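Local coordinates for protein Rna-directed RNA polymerase (Infectious pancreatic necrosis virus, PDB 3ZED) that probably copies the viral RNA genome as an RNA-directed RNA polymerase, adding nucleotides from ribonucleoside triphosphates, and probably also occurs covalently attached to that RNA, at residues B[190-195]-B[488-493]; B[196-201]-B[423-428]; B[202-207]-B[479-484]; B[338-343]-B[354-359]; B[413-418]-B[473-478]. All blocks are in the same frame, centred on the assembly; numbering follows the deposited sequence.

How the contacts relate
All five contacts are buried, but their depth differs: contacts 3, 4 and 5 centre about 11 to 13 Å from the centre of the chain, contacts 1 and 2 about 20 to 23 Å. Helix 194-204, with the turn leading into it, runs through contacts 1, 2 and 3; helix 476-493 serves 1, 3 and 5, and helix 412-426 serves 2 and 5. Contact 1 is a tyrosine-carboxylate bond with a bridging water, contact 2 a methyl on a guanidinium whose salt bridges run to Glu-195 of contact 1 and Glu-202 of contact 3. Contact 3 combines one histidine bond with a methyl over the ring. Contacts 4 and 5 rest on methionines over aromatic faces.

Contact 1. Residues B[190-195]-B[488-493]; sequences VGYTNE and VAEWVK
The phenol ring of Tyr-192 and the carboxylate of Glu-490 stand almost upright to one another, their planes 79° apart, and both the carboxylate and the methyl of Ala-489 gather at the hydroxyl end of the ring. The hydroxyl donates to the carboxylate, Tyr-192 OH to Glu-490 OE2, at 2.7 Å. It reaches OE2 on the anti side, 34° out of the carboxylate plane. Ala-489 CB packs against Tyr-192 OH at 3.6 Å. Leu-197 and Leu-200 from helix 194-204 and Ile-713 from helix 706-714 supply further apolar neighbours to the tyrosine. The glutamate bends at chi2 (-63°), which turns its carboxylate from the helix towards the loop. Val-190 passes alongside, CG1 4.1 Å from Glu-490 OE2. One water ties the site together: it donates to Glu-490 OE2 at 2.7 Å, accepts from Lys-493 NZ at 3.1 Å, and gives a weak bond to Val-190 O. Glu-490 OE1 makes a salt bridge with Lys-510. Gly-191, with positive phi, is the C-prime residue of a Schellman motif that ends helix 187-190 and leads the chain into Tyr-192. With a hydroxyl and a water proton on OE2 and two lysines nearby, one reached through the water, Glu-490 is probably ionised, and its charge would strengthen the bond from the Tyr-192 hydroxyl.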
# COMPACT_ATOMS: atom_id res chain seq x y z
N VAL B 190 -9.17 19.49 -12.16
CA VAL B 190 -9.54 20.03 -10.84
C VAL B 190 -8.99 21.49 -10.70
O VAL B 190 -9.64 22.33 -10.07
CB VAL B 190 -9.08 19.10 -9.68
CG1 VAL B 190 -9.49 19.65 -8.31
CG2 VAL B 190 -9.63 17.69 -9.87
N GLY B 191 -7.85 21.77 -11.34
CA GLY B 191 -7.25 23.10 -11.35
C GLY B 191 -5.86 23.22 -10.77
O GLY B 191 -5.43 24.33 -10.44
N TYR B 192 -5.13 22.08 -10.65
CA TYR B 192 -3.77 22.09 -10.11
C TYR B 192 -2.71 21.76 -11.14
O TYR B 192 -2.88 20.81 -11.91
CB TYR B 192 -3.62 21.09 -8.94
CG TYR B 192 -4.48 21.37 -7.73
CD1 TYR B 192 -4.02 22.18 -6.70
CD2 TYR B 192 -5.73 20.79 -7.60
CE1 TYR B 192 -4.80 22.44 -5.58
CE2 TYR B 192 -6.54 21.05 -6.49
CZ TYR B 192 -6.06 21.87 -5.48
OH TYR B 192 -6.84 22.13 -4.38
N THR B 193 -1.59 22.50 -11.11
CA THR B 193 -0.42 22.18 -11.93
C THR B 193 0.39 21.13 -11.12
O THR B 193 0.08 20.91 -9.95
CB THR B 193 0.41 23.43 -12.25
OG1 THR B 193 0.95 23.95 -11.03
CG2 THR B 193 -0.36 24.52 -13.01
N ASN B 194 1.44 20.52 -11.72
CA ASN B 194 2.29 19.57 -11.02
C ASN B 194 2.99 20.24 -9.85
O ASN B 194 3.06 19.66 -8.76
CB ASN B 194 3.32 18.97 -11.97
CG ASN B 194 2.78 17.91 -12.89
OD1 ASN B 194 1.89 17.13 -12.54
ND2 ASN B 194 3.32 17.84 -14.09
N GLU B 195 3.45 21.49 -10.04
CA GLU B 195 4.16 22.26 -9.01
C GLU B 195 3.24 22.64 -7.85
O GLU B 195 3.67 22.55 -6.70
CB GLU B 195 4.85 23.50 -9.62
CG GLU B 195 5.74 24.27 -8.66
CD GLU B 195 6.88 23.54 -7.97
OE1 GLU B 195 7.30 22.46 -8.45
OE2 GLU B 195 7.37 24.07 -6.94
N VAL B 488 -8.40 17.10 0.80
CA VAL B 488 -8.10 17.93 1.99
C VAL B 488 -7.81 19.39 1.56
O VAL B 488 -8.37 20.29 2.17
CB VAL B 488 -6.95 17.33 2.86
CG1 VAL B 488 -6.48 18.31 3.93
CG2 VAL B 488 -7.40 16.03 3.50
N ALA B 489 -7.00 19.60 0.50
CA ALA B 489 -6.71 20.95 -0.02
C ALA B 489 -8.01 21.68 -0.42
O ALA B 489 -8.15 22.88 -0.17
CB ALA B 489 -5.78 20.86 -1.22
N GLU B 490 -8.97 20.95 -1.03
CA GLU B 490 -10.26 21.50 -1.45
C GLU B 490 -11.15 21.78 -0.24
O GLU B 490 -11.89 22.76 -0.26
CB GLU B 490 -10.96 20.58 -2.47
CG GLU B 490 -10.35 20.65 -3.86
CD GLU B 490 -10.42 22.00 -4.54
OE1 GLU B 490 -11.46 22.69 -4.42
OE2 GLU B 490 -9.42 22.37 -5.19
N TRP B 491 -11.04 20.99 0.84
CA TRP B 491 -11.77 21.21 2.09
C TRP B 491 -11.27 22.52 2.72
O TRP B 491 -12.10 23.37 3.06
CB TRP B 491 -11.59 20.01 3.03
CG TRP B 491 -11.95 20.23 4.47
CD1 TRP B 491 -13.20 20.30 5.01
CD2 TRP B 491 -11.04 20.28 5.58
NE1 TRP B 491 -13.13 20.41 6.38
CE2 TRP B 491 -11.81 20.41 6.75
CE3 TRP B 491 -9.63 20.23 5.69
CZ2 TRP B 491 -11.22 20.51 8.03
CZ3 TRP B 491 -9.05 20.33 6.95
CH2 TRP B 491 -9.84 20.47 8.10
N VAL B 492 -9.94 22.72 2.76
CA VAL B 492 -9.31 23.95 3.28
C VAL B 492 -9.76 25.15 2.41
O VAL B 492 -10.20 26.16 2.97
CB VAL B 492 -7.76 23.81 3.37
CG1 VAL B 492 -7.09 25.15 3.73
CG2 VAL B 492 -7.35 22.72 4.36
N LYS B 493 -9.69 25.02 1.06
CA LYS B 493 -10.09 26.07 0.12
C LYS B 493 -11.56 26.47 0.32
O LYS B 493 -11.85 27.66 0.36
CB LYS B 493 -9.84 25.63 -1.33
CG LYS B 493 -10.03 26.74 -2.34
CD LYS B 493 -10.01 26.23 -3.75
CE LYS B 493 -10.27 27.36 -4.72
NZ LYS B 493 -10.28 26.89 -6.12
O HOH W 1 -9.36 24.14 -7.20

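Contact 2. Residues B[196-201]-B[423-428]; sequences QLAKLL and LTRGWT
Ala-198 and Arg-425 make a buried helix-to-helix contact in the palm family region, joining helix 194-204 to helix 412-426 at a wider, pi-type turn (423-426). A small methyl on one side allows the flat head of an arginine on the other to lie close: Ala-198 CB sits over one guanidinium face, displaced towards the rim, 3.4 Å from Arg-425 NH1. Lys-199 crosses the arginine at about a right angle and meets it at the edge, its CD 3.7 Å from Arg-425 NH2. A bend at chi2 (67°) brings the guanidinium back beside its own helix. There Arg-425 NH1 donates to Thr-424 OG1 at 3.1 Å in a nearly straight bond (169°) lying in the guanidinium plane. Beyond the two segments, Arg-425 NH2 makes a salt bridge with Glu-195 and NE one with Glu-202. Lys-199 NZ binds Ser-701 and the same Glu-202, and the lysine forms a cation-pi contact with Tyr-718. Although Lys-199 NZ lies 4.9 Å from Arg-425 NH2, the shared Glu-202 and the adjacent Glu-195 probably balance the two positive charges, while the three nitrogens of the guanidinium, each bonded, hold its plane against turning over the alanine methyl.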
# COMPACT_ATOMS: atom_id res chain seq x y z
N GLN B 196 1.98 23.01 -8.13
CA GLN B 196 1.01 23.34 -7.07
C GLN B 196 0.74 22.11 -6.20
O GLN B 196 0.69 22.23 -4.97
CB GLN B 196 -0.28 23.90 -7.66
CG GLN B 196 -0.13 25.35 -8.10
CD GLN B 196 -1.34 25.87 -8.84
OE1 GLN B 196 -2.10 25.12 -9.48
NE2 GLN B 196 -1.51 27.18 -8.81
N LEU B 197 0.61 20.92 -6.82
CA LEU B 197 0.43 19.66 -6.09
C LEU B 197 1.66 19.32 -5.24
O LEU B 197 1.50 18.91 -4.09
CB LEU B 197 0.12 18.50 -7.02
CG LEU B 197 -1.31 18.40 -7.53
CD1 LEU B 197 -1.45 17.17 -8.35
CD2 LEU B 197 -2.31 18.34 -6.38
N ALA B 198 2.87 19.55 -5.80
CA ALA B 198 4.15 19.33 -5.12
C ALA B 198 4.25 20.18 -3.85
O ALA B 198 4.73 19.69 -2.83
CB ALA B 198 5.30 19.65 -6.06
N LYS B 199 3.76 21.43 -3.90
CA LYS B 199 3.74 22.35 -2.75
C LYS B 199 2.80 21.82 -1.65
O LYS B 199 3.09 22.00 -0.47
CB LYS B 199 3.34 23.78 -3.19
CG LYS B 199 4.35 24.49 -4.10
CD LYS B 199 5.77 24.63 -3.52
CE LYS B 199 5.86 25.61 -2.38
NZ LYS B 199 7.23 25.70 -1.83
N LEU B 200 1.69 21.16 -2.04
CA LEU B 200 0.76 20.57 -1.07
C LEU B 200 1.41 19.33 -0.45
O LEU B 200 1.41 19.19 0.77
CB LEU B 200 -0.58 20.20 -1.71
CG LEU B 200 -1.47 21.33 -2.24
CD1 LEU B 200 -2.56 20.78 -3.13
CD2 LEU B 200 -2.10 22.15 -1.09
N LEU B 201 2.03 18.48 -1.30
CA LEU B 201 2.71 17.26 -0.87
C LEU B 201 3.91 17.56 0.00
O LEU B 201 4.26 16.73 0.82
CB LEU B 201 3.11 16.38 -2.07
CG LEU B 201 1.96 15.73 -2.83
CD1 LEU B 201 2.40 15.30 -4.21
CD2 LEU B 201 1.32 14.58 -2.02
N LEU B 423 10.73 13.04 -8.18
CA LEU B 423 11.91 13.39 -8.98
C LEU B 423 12.42 14.80 -8.70
O LEU B 423 13.61 15.02 -8.84
CB LEU B 423 11.67 13.20 -10.48
CG LEU B 423 12.18 11.87 -11.07
CD1 LEU B 423 11.40 10.67 -10.51
CD2 LEU B 423 12.08 11.88 -12.60
N THR B 424 11.54 15.73 -8.28
CA THR B 424 11.97 17.11 -7.99
C THR B 424 12.41 17.25 -6.52
O THR B 424 13.42 17.88 -6.26
CB THR B 424 10.87 18.14 -8.37
OG1 THR B 424 9.66 17.86 -7.66
CG2 THR B 424 10.57 18.18 -9.86
N ARG B 425 11.66 16.68 -5.56
CA ARG B 425 11.96 16.83 -4.14
C ARG B 425 12.83 15.70 -3.56
O ARG B 425 13.47 15.91 -2.54
CB ARG B 425 10.65 16.97 -3.32
CG ARG B 425 10.07 18.39 -3.24
CD ARG B 425 9.56 18.92 -4.58
NE ARG B 425 8.95 20.23 -4.43
CZ ARG B 425 8.49 20.98 -5.42
NH1 ARG B 425 8.54 20.55 -6.68
NH2 ARG B 425 7.97 22.17 -5.17
N GLY B 426 12.82 14.53 -4.19
CA GLY B 426 13.58 13.38 -3.72
C GLY B 426 14.89 13.21 -4.47
O GLY B 426 15.97 13.45 -3.93
N TRP B 427 14.77 12.84 -5.76
CA TRP B 427 15.86 12.56 -6.70
C TRP B 427 16.53 13.85 -7.18
O TRP B 427 16.63 14.10 -8.39
CB TRP B 427 15.31 11.72 -7.86
CG TRP B 427 14.93 10.34 -7.40
CD1 TRP B 427 13.67 9.87 -7.18
CD2 TRP B 427 15.82 9.29 -7.01
NE1 TRP B 427 13.72 8.58 -6.72
CE2 TRP B 427 15.03 8.20 -6.60
CE3 TRP B 427 17.23 9.17 -6.98
CZ2 TRP B 427 15.59 6.99 -6.17
CZ3 TRP B 427 17.78 7.98 -6.52
CH2 TRP B 427 16.97 6.90 -6.14
N THR B 428 17.02 14.64 -6.22
CA THR B 428 17.68 15.91 -6.51
C THR B 428 18.94 16.08 -5.65
O THR B 428 18.91 15.77 -4.46
CB THR B 428 16.69 17.10 -6.34
OG1 THR B 428 17.30 18.31 -6.78
CG2 THR B 428 16.20 17.28 -4.90

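Contact 3. Residues B[202-207]-B[479-484]; sequences EQTLPI and NNHLMS. With K (potassium ion), chain L.
His-481 swings out from helix 476-493 towards Thr-204 and Leu-205, its chi1 of -162° carrying CG away from the backbone N and across to the end of helix 194-204. From CB the chain reaches His-481 CG, which lies 4.0 Å from Leu-205 CD1. Next round the ring, His-481 CD2 is touched by both the branch and the root of the leucine: Leu-205 CD1 at 3.6 Å and Leu-205 CB at 3.8 Å. The CD1 methyl rides over one ring face in a CH-pi contact, 3.8 Å from the centroid of the His-481 ring and 18° off its normal. His-481 CE1 lies under the same methyl, 3.7 Å from Thr-204 O. At the tip, His-481 NE2 donates to Thr-204 O at 2.8 Å, with an N-H...O angle of 162°. The acceptor lies close to the ring plane, but the donor stands well above the carbonyl plane. ND1 is hydrogen-bonded elsewhere, so both ring nitrogens are held and the ring is fixed in its rotation beneath the leucine. One residue earlier, Gln-203 OE1 binds a potassium ion together with a water, Thr-698 OG1 and the backbone O atoms of Ser-701, Pro-702 and Lys-704. Thr-204 OG1 bonds to Thr-485, and Ile-385 of strand 382-386 touches Thr-204, His-481 and Ser-484, placing the contact between two helices with a sheet edge strand alongside.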
# COMPACT_ATOMS: atom_id res chain seq x y z
N GLU B 202 4.52 18.75 -0.12
CA GLU B 202 5.64 19.12 0.76
C GLU B 202 5.16 19.15 2.22
O GLU B 202 5.93 18.85 3.13
CB GLU B 202 6.21 20.47 0.37
CG GLU B 202 7.15 20.43 -0.83
CD GLU B 202 7.71 21.78 -1.26
OE1 GLU B 202 7.29 22.81 -0.69
OE2 GLU B 202 8.59 21.79 -2.15
N GLN B 203 3.86 19.45 2.41
CA GLN B 203 3.19 19.52 3.70
C GLN B 203 2.54 18.18 4.12
O GLN B 203 2.73 17.76 5.26
CB GLN B 203 2.13 20.64 3.71
CG GLN B 203 2.63 22.04 3.33
CD GLN B 203 3.87 22.46 4.08
OE1 GLN B 203 3.99 22.25 5.31
NE2 GLN B 203 4.83 23.04 3.36
N THR B 204 1.73 17.55 3.22
CA THR B 204 0.97 16.32 3.51
C THR B 204 1.81 15.06 3.38
O THR B 204 1.48 14.04 3.99
CB THR B 204 -0.26 16.23 2.62
OG1 THR B 204 0.19 15.99 1.28
CG2 THR B 204 -1.12 17.50 2.67
N LEU B 205 2.88 15.10 2.58
CA LEU B 205 3.81 13.97 2.44
C LEU B 205 5.25 14.48 2.40
O LEU B 205 5.89 14.44 1.35
CB LEU B 205 3.48 13.08 1.22
CG LEU B 205 4.19 11.71 1.19
CD1 LEU B 205 3.47 10.68 2.02
CD2 LEU B 205 4.30 11.22 -0.21
N PRO B 206 5.80 15.00 3.54
CA PRO B 206 7.19 15.48 3.53
C PRO B 206 8.17 14.33 3.25
O PRO B 206 8.01 13.23 3.80
CB PRO B 206 7.39 16.04 4.94
CG PRO B 206 6.36 15.35 5.79
CD PRO B 206 5.18 15.17 4.87
N ILE B 207 9.11 14.57 2.33
CA ILE B 207 10.09 13.55 1.97
C ILE B 207 11.51 14.10 2.09
O ILE B 207 11.73 15.31 1.96
CB ILE B 207 9.86 12.94 0.55
CG1 ILE B 207 9.94 14.02 -0.58
CG2 ILE B 207 8.58 12.10 0.51
CD1 ILE B 207 10.06 13.51 -2.03
N ASN B 479 -0.09 7.15 -4.53
CA ASN B 479 -1.16 7.67 -5.39
C ASN B 479 -2.44 7.93 -4.58
O ASN B 479 -3.08 8.95 -4.80
CB ASN B 479 -1.44 6.73 -6.55
CG ASN B 479 -0.29 6.57 -7.51
OD1 ASN B 479 0.57 7.44 -7.63
ND2 ASN B 479 -0.28 5.47 -8.26
N ASN B 480 -2.80 7.05 -3.65
CA ASN B 480 -3.97 7.24 -2.79
C ASN B 480 -3.77 8.44 -1.86
O ASN B 480 -4.68 9.24 -1.68
CB ASN B 480 -4.26 5.98 -1.98
CG ASN B 480 -5.00 4.90 -2.73
OD1 ASN B 480 -5.50 5.10 -3.83
ND2 ASN B 480 -5.08 3.72 -2.17
N HIS B 481 -2.53 8.60 -1.31
CA HIS B 481 -2.19 9.72 -0.42
C HIS B 481 -2.30 11.06 -1.16
O HIS B 481 -2.76 12.04 -0.58
CB HIS B 481 -0.78 9.51 0.16
CG HIS B 481 -0.49 10.34 1.38
ND1 HIS B 481 -0.66 9.83 2.66
CD2 HIS B 481 -0.01 11.60 1.48
CE1 HIS B 481 -0.26 10.78 3.49
NE2 HIS B 481 0.11 11.88 2.83
N LEU B 482 -1.92 11.10 -2.45
CA LEU B 482 -2.04 12.30 -3.28
C LEU B 482 -3.54 12.66 -3.49
O LEU B 482 -3.92 13.84 -3.38
CB LEU B 482 -1.30 12.12 -4.61
CG LEU B 482 -1.53 13.16 -5.75
CD1 LEU B 482 -1.40 14.59 -5.25
CD2 LEU B 482 -0.48 12.99 -6.78
N MET B 483 -4.38 11.67 -3.77
CA MET B 483 -5.82 11.89 -3.96
C MET B 483 -6.46 12.45 -2.68
O MET B 483 -7.22 13.41 -2.77
CB MET B 483 -6.52 10.62 -4.44
CG MET B 483 -6.14 10.27 -5.86
SD MET B 483 -7.14 8.95 -6.57
CE MET B 483 -6.55 7.54 -5.65
N SER B 484 -6.08 11.92 -1.50
CA SER B 484 -6.59 12.44 -0.22
C SER B 484 -6.10 13.86 0.02
O SER B 484 -6.86 14.67 0.54
CB SER B 484 -6.17 11.54 0.94
OG SER B 484 -6.81 10.29 0.83
K K L . 5.82 23.37 7.03
O HOH W 2 6.10 22.09 9.45

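Contact 4. Residues B[338-343]-B[354-359]; sequences PVMNES and SLYGFS
The backbone O of Val-339 is gripped from opposite faces of its plane, by Ser-343 OG at 2.7 Å and by Glu-342 N at 3.2 Å, and the turn so fixed sets Ser-343 against Tyr-356. Ser-343 O then lies at the edge of the tyrosine ring, near its plane, 3.3 Å from Tyr-356 CD2. Met-340 comes over a face. Its chain folds at chi2 (-42°) and chi3 (-72°), which drops the terminal methyl onto the middle of the ring, Met-340 CE 3.8 Å from the centroid of the Tyr-356 ring and 13° off the normal. The sulfur stays farther off, making a Met-aromatic contact. At the far end, Tyr-356 OH touches Met-340 CB at 3.6 Å. The ring is delivered by a loop: in an ST turn Tyr-356 N donates to Ser-354 OG at 3.2 Å, and a type II turn with Gly-357 at its positive-phi position follows. Phe-477 of helix 476-493 also meets the tyrosine. The contact so joins helix 326-340 and the type I turn from Met-340 to the loop before helix 364-377. The ring receives a methyl over its electron-rich face and a carbonyl oxygen at its C-H rim, a pairing probably favourable electrostatically, with no hydrogen bond across the segments.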
# COMPACT_ATOMS: atom_id res chain seq x y z
N PRO B 338 13.93 4.18 -2.38
CA PRO B 338 15.09 4.91 -1.80
C PRO B 338 14.68 6.25 -1.17
O PRO B 338 15.32 6.70 -0.22
CB PRO B 338 16.03 5.11 -3.01
CG PRO B 338 15.62 4.08 -3.99
CD PRO B 338 14.12 4.00 -3.84
N VAL B 339 13.57 6.86 -1.66
CA VAL B 339 13.03 8.12 -1.11
C VAL B 339 12.25 7.83 0.19
O VAL B 339 12.49 8.48 1.21
CB VAL B 339 12.14 8.87 -2.14
CG1 VAL B 339 11.39 10.04 -1.49
CG2 VAL B 339 12.95 9.35 -3.34
N MET B 340 11.31 6.86 0.13
CA MET B 340 10.42 6.54 1.28
C MET B 340 11.17 5.92 2.46
O MET B 340 10.76 6.13 3.58
CB MET B 340 9.23 5.68 0.85
CG MET B 340 8.31 6.39 -0.17
SD MET B 340 7.94 8.15 0.11
CE MET B 340 6.83 8.04 1.55
N ASN B 341 12.32 5.24 2.22
CA ASN B 341 13.16 4.66 3.29
C ASN B 341 13.68 5.75 4.22
O ASN B 341 13.91 5.52 5.40
CB ASN B 341 14.38 3.95 2.70
CG ASN B 341 14.19 2.56 2.12
OD1 ASN B 341 13.13 1.94 2.24
ND2 ASN B 341 15.25 2.05 1.48
N GLU B 342 13.91 6.95 3.65
CA GLU B 342 14.46 8.12 4.33
C GLU B 342 13.39 9.09 4.77
O GLU B 342 13.72 10.16 5.27
CB GLU B 342 15.44 8.82 3.36
CG GLU B 342 16.68 8.01 3.04
CD GLU B 342 17.49 7.68 4.28
OE1 GLU B 342 18.00 8.64 4.92
OE2 GLU B 342 17.55 6.49 4.66
N SER B 343 12.11 8.75 4.57
CA SER B 343 11.01 9.69 4.80
C SER B 343 9.91 9.16 5.73
O SER B 343 8.72 9.36 5.45
CB SER B 343 10.41 10.12 3.46
OG SER B 343 11.44 10.54 2.58
N SER B 354 0.53 14.17 7.79
CA SER B 354 0.83 12.80 7.37
C SER B 354 0.89 11.80 8.52
O SER B 354 1.34 12.15 9.61
CB SER B 354 2.15 12.73 6.61
OG SER B 354 2.36 11.44 6.07
N LEU B 355 0.43 10.55 8.26
CA LEU B 355 0.50 9.44 9.21
C LEU B 355 1.48 8.36 8.69
O LEU B 355 1.53 7.28 9.27
CB LEU B 355 -0.90 8.83 9.44
CG LEU B 355 -1.85 9.59 10.38
CD1 LEU B 355 -3.28 9.14 10.18
CD2 LEU B 355 -1.44 9.46 11.84
N TYR B 356 2.25 8.63 7.60
CA TYR B 356 3.18 7.65 7.04
C TYR B 356 4.18 7.12 8.09
O TYR B 356 4.86 7.89 8.76
CB TYR B 356 3.94 8.22 5.82
CG TYR B 356 4.87 7.19 5.20
CD1 TYR B 356 4.37 6.09 4.51
CD2 TYR B 356 6.24 7.25 5.40
CE1 TYR B 356 5.21 5.12 3.98
CE2 TYR B 356 7.10 6.29 4.86
CZ TYR B 356 6.58 5.23 4.14
OH TYR B 356 7.41 4.27 3.61
N GLY B 357 4.25 5.80 8.19
CA GLY B 357 5.13 5.10 9.12
C GLY B 357 4.66 5.14 10.57
O GLY B 357 5.42 4.76 11.46
N PHE B 358 3.39 5.58 10.81
CA PHE B 358 2.86 5.66 12.18
C PHE B 358 2.68 4.29 12.80
O PHE B 358 2.20 3.37 12.15
CB PHE B 358 1.53 6.41 12.23
CG PHE B 358 0.76 6.31 13.55
CD1 PHE B 358 1.12 7.08 14.64
CD2 PHE B 358 -0.34 5.47 13.67
CE1 PHE B 358 0.41 6.99 15.84
CE2 PHE B 358 -1.05 5.38 14.86
CZ PHE B 358 -0.69 6.17 15.93
N SER B 359 3.02 4.18 14.08
CA SER B 359 2.77 3.02 14.91
C SER B 359 2.07 3.51 16.19
O SER B 359 2.55 4.48 16.79
CB SER B 359 4.06 2.29 15.25
OG SER B 359 3.77 1.26 16.18

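Contact 5. Residues B[413-418]-B[473-478]; sequences QHMQAM and NAFTFL
Met-415 and Phe-475 cross at about a right angle where helix 412-426 of the palm region packs on the Asx turn at the N-terminus of helix 476-493. The methionine runs fully extended, CG anti to the backbone N (chi1 -179°), which carries its methyl across to one face of the phenylalanine. Met-415 CE lies 3.7 Å from Phe-475 CG and 4.0 Å from the ring centroid, 24° off the normal, a CH-pi contact displaced towards the rim. The sulfur takes an oblique Met-aromatic position. On the opposite face lies CD1 of Leu-478, from the same segment as the ring, so the phenylalanine is sandwiched between methyls of the two segments. Met-418 crosses the ring obliquely, its CG 4.0 Å from Phe-475 CE2. In the Asx turn Phe-475 N, at the N-cap position, donates to Asn-473 OD1 at 2.8 Å from well above the amide plane. Thr-476 grips Asn-473 O with both OG1 and N, securing the turn into the helix. Leu-332 of helix 326-340 and Pro-449 and Val-452 of helix 438-452 also touch Met-415. Bends at chi2 and chi3 fold Met-418 against Leu-478, where its CG packs on Leu-478 CB at 3.8 Å and its CE rests 3.4 Å from Leu-478 O.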
# COMPACT_ATOMS: atom_id res chain seq x y z
N GLN B 413 -2.53 10.52 -14.60
CA GLN B 413 -2.07 11.88 -14.29
C GLN B 413 -1.84 12.10 -12.79
O GLN B 413 -0.97 12.89 -12.44
CB GLN B 413 -3.04 12.94 -14.85
CG GLN B 413 -2.93 13.10 -16.40
CD GLN B 413 -3.58 11.95 -17.18
OE1 GLN B 413 -4.48 11.25 -16.68
NE2 GLN B 413 -3.12 11.70 -18.39
N HIS B 414 -2.58 11.40 -11.92
CA HIS B 414 -2.34 11.46 -10.47
C HIS B 414 -0.97 10.85 -10.16
O HIS B 414 -0.18 11.44 -9.42
CB HIS B 414 -3.42 10.72 -9.68
CG HIS B 414 -4.71 11.46 -9.56
ND1 HIS B 414 -5.81 11.10 -10.32
CD2 HIS B 414 -5.05 12.49 -8.75
CE1 HIS B 414 -6.78 11.93 -9.95
NE2 HIS B 414 -6.37 12.78 -9.01
N MET B 415 -0.67 9.67 -10.76
CA MET B 415 0.61 9.01 -10.55
C MET B 415 1.75 9.83 -11.17
O MET B 415 2.83 9.88 -10.59
CB MET B 415 0.61 7.59 -11.12
CG MET B 415 1.91 6.87 -10.91
SD MET B 415 1.74 5.11 -11.13
CE MET B 415 3.45 4.66 -11.11
N GLN B 416 1.49 10.47 -12.32
CA GLN B 416 2.47 11.32 -12.99
C GLN B 416 2.86 12.50 -12.07
O GLN B 416 4.04 12.84 -12.00
CB GLN B 416 1.91 11.82 -14.32
CG GLN B 416 2.96 12.49 -15.18
CD GLN B 416 2.39 12.84 -16.51
OE1 GLN B 416 1.39 13.56 -16.61
NE2 GLN B 416 3.00 12.33 -17.56
N ALA B 417 1.87 13.11 -11.38
CA ALA B 417 2.10 14.22 -10.42
C ALA B 417 2.93 13.72 -9.21
O ALA B 417 3.80 14.44 -8.73
CB ALA B 417 0.78 14.81 -9.96
N MET B 418 2.69 12.47 -8.77
CA MET B 418 3.48 11.86 -7.68
C MET B 418 4.93 11.66 -8.17
O MET B 418 5.87 11.95 -7.42
CB MET B 418 2.85 10.54 -7.20
CG MET B 418 3.69 9.80 -6.13
SD MET B 418 4.18 10.81 -4.69
CE MET B 418 2.55 11.26 -4.01
N ASN B 473 0.02 -2.36 -6.54
CA ASN B 473 1.20 -1.89 -7.25
C ASN B 473 2.06 -1.06 -6.28
O ASN B 473 1.56 -0.58 -5.26
CB ASN B 473 0.83 -1.11 -8.55
CG ASN B 473 0.63 0.39 -8.39
OD1 ASN B 473 1.57 1.18 -8.38
ND2 ASN B 473 -0.61 0.82 -8.31
N ALA B 474 3.37 -0.90 -6.58
CA ALA B 474 4.36 -0.20 -5.75
C ALA B 474 3.93 1.23 -5.36
O ALA B 474 4.31 1.71 -4.30
CB ALA B 474 5.69 -0.17 -6.48
N PHE B 475 3.13 1.90 -6.19
CA PHE B 475 2.69 3.28 -5.93
C PHE B 475 1.28 3.37 -5.32
O PHE B 475 0.76 4.48 -5.22
CB PHE B 475 2.78 4.12 -7.22
CG PHE B 475 4.16 4.73 -7.47
CD1 PHE B 475 5.30 3.93 -7.52
CD2 PHE B 475 4.31 6.10 -7.63
CE1 PHE B 475 6.57 4.49 -7.71
CE2 PHE B 475 5.58 6.65 -7.83
CZ PHE B 475 6.70 5.85 -7.87
N THR B 476 0.69 2.24 -4.87
CA THR B 476 -0.69 2.24 -4.33
C THR B 476 -0.86 3.32 -3.21
O THR B 476 -1.71 4.21 -3.34
CB THR B 476 -1.14 0.84 -3.87
OG1 THR B 476 -1.11 -0.06 -4.99
CG2 THR B 476 -2.57 0.85 -3.29
N PHE B 477 -0.04 3.23 -2.14
CA PHE B 477 -0.08 4.17 -1.01
C PHE B 477 0.11 5.62 -1.48
O PHE B 477 -0.67 6.50 -1.08
CB PHE B 477 1.00 3.83 0.06
CG PHE B 477 1.12 4.88 1.15
CD1 PHE B 477 1.91 6.02 0.97
CD2 PHE B 477 0.44 4.74 2.35
CE1 PHE B 477 1.95 7.03 1.94
CE2 PHE B 477 0.49 5.75 3.33
CZ PHE B 477 1.23 6.88 3.11
N LEU B 478 1.18 5.87 -2.27
CA LEU B 478 1.56 7.21 -2.73
C LEU B 478 0.47 7.87 -3.57
O LEU B 478 0.13 9.03 -3.31
CB LEU B 478 2.90 7.17 -3.53
CG LEU B 478 4.15 6.81 -2.73
CD1 LEU B 478 5.33 6.58 -3.64
CD2 LEU B 478 4.47 7.87 -1.70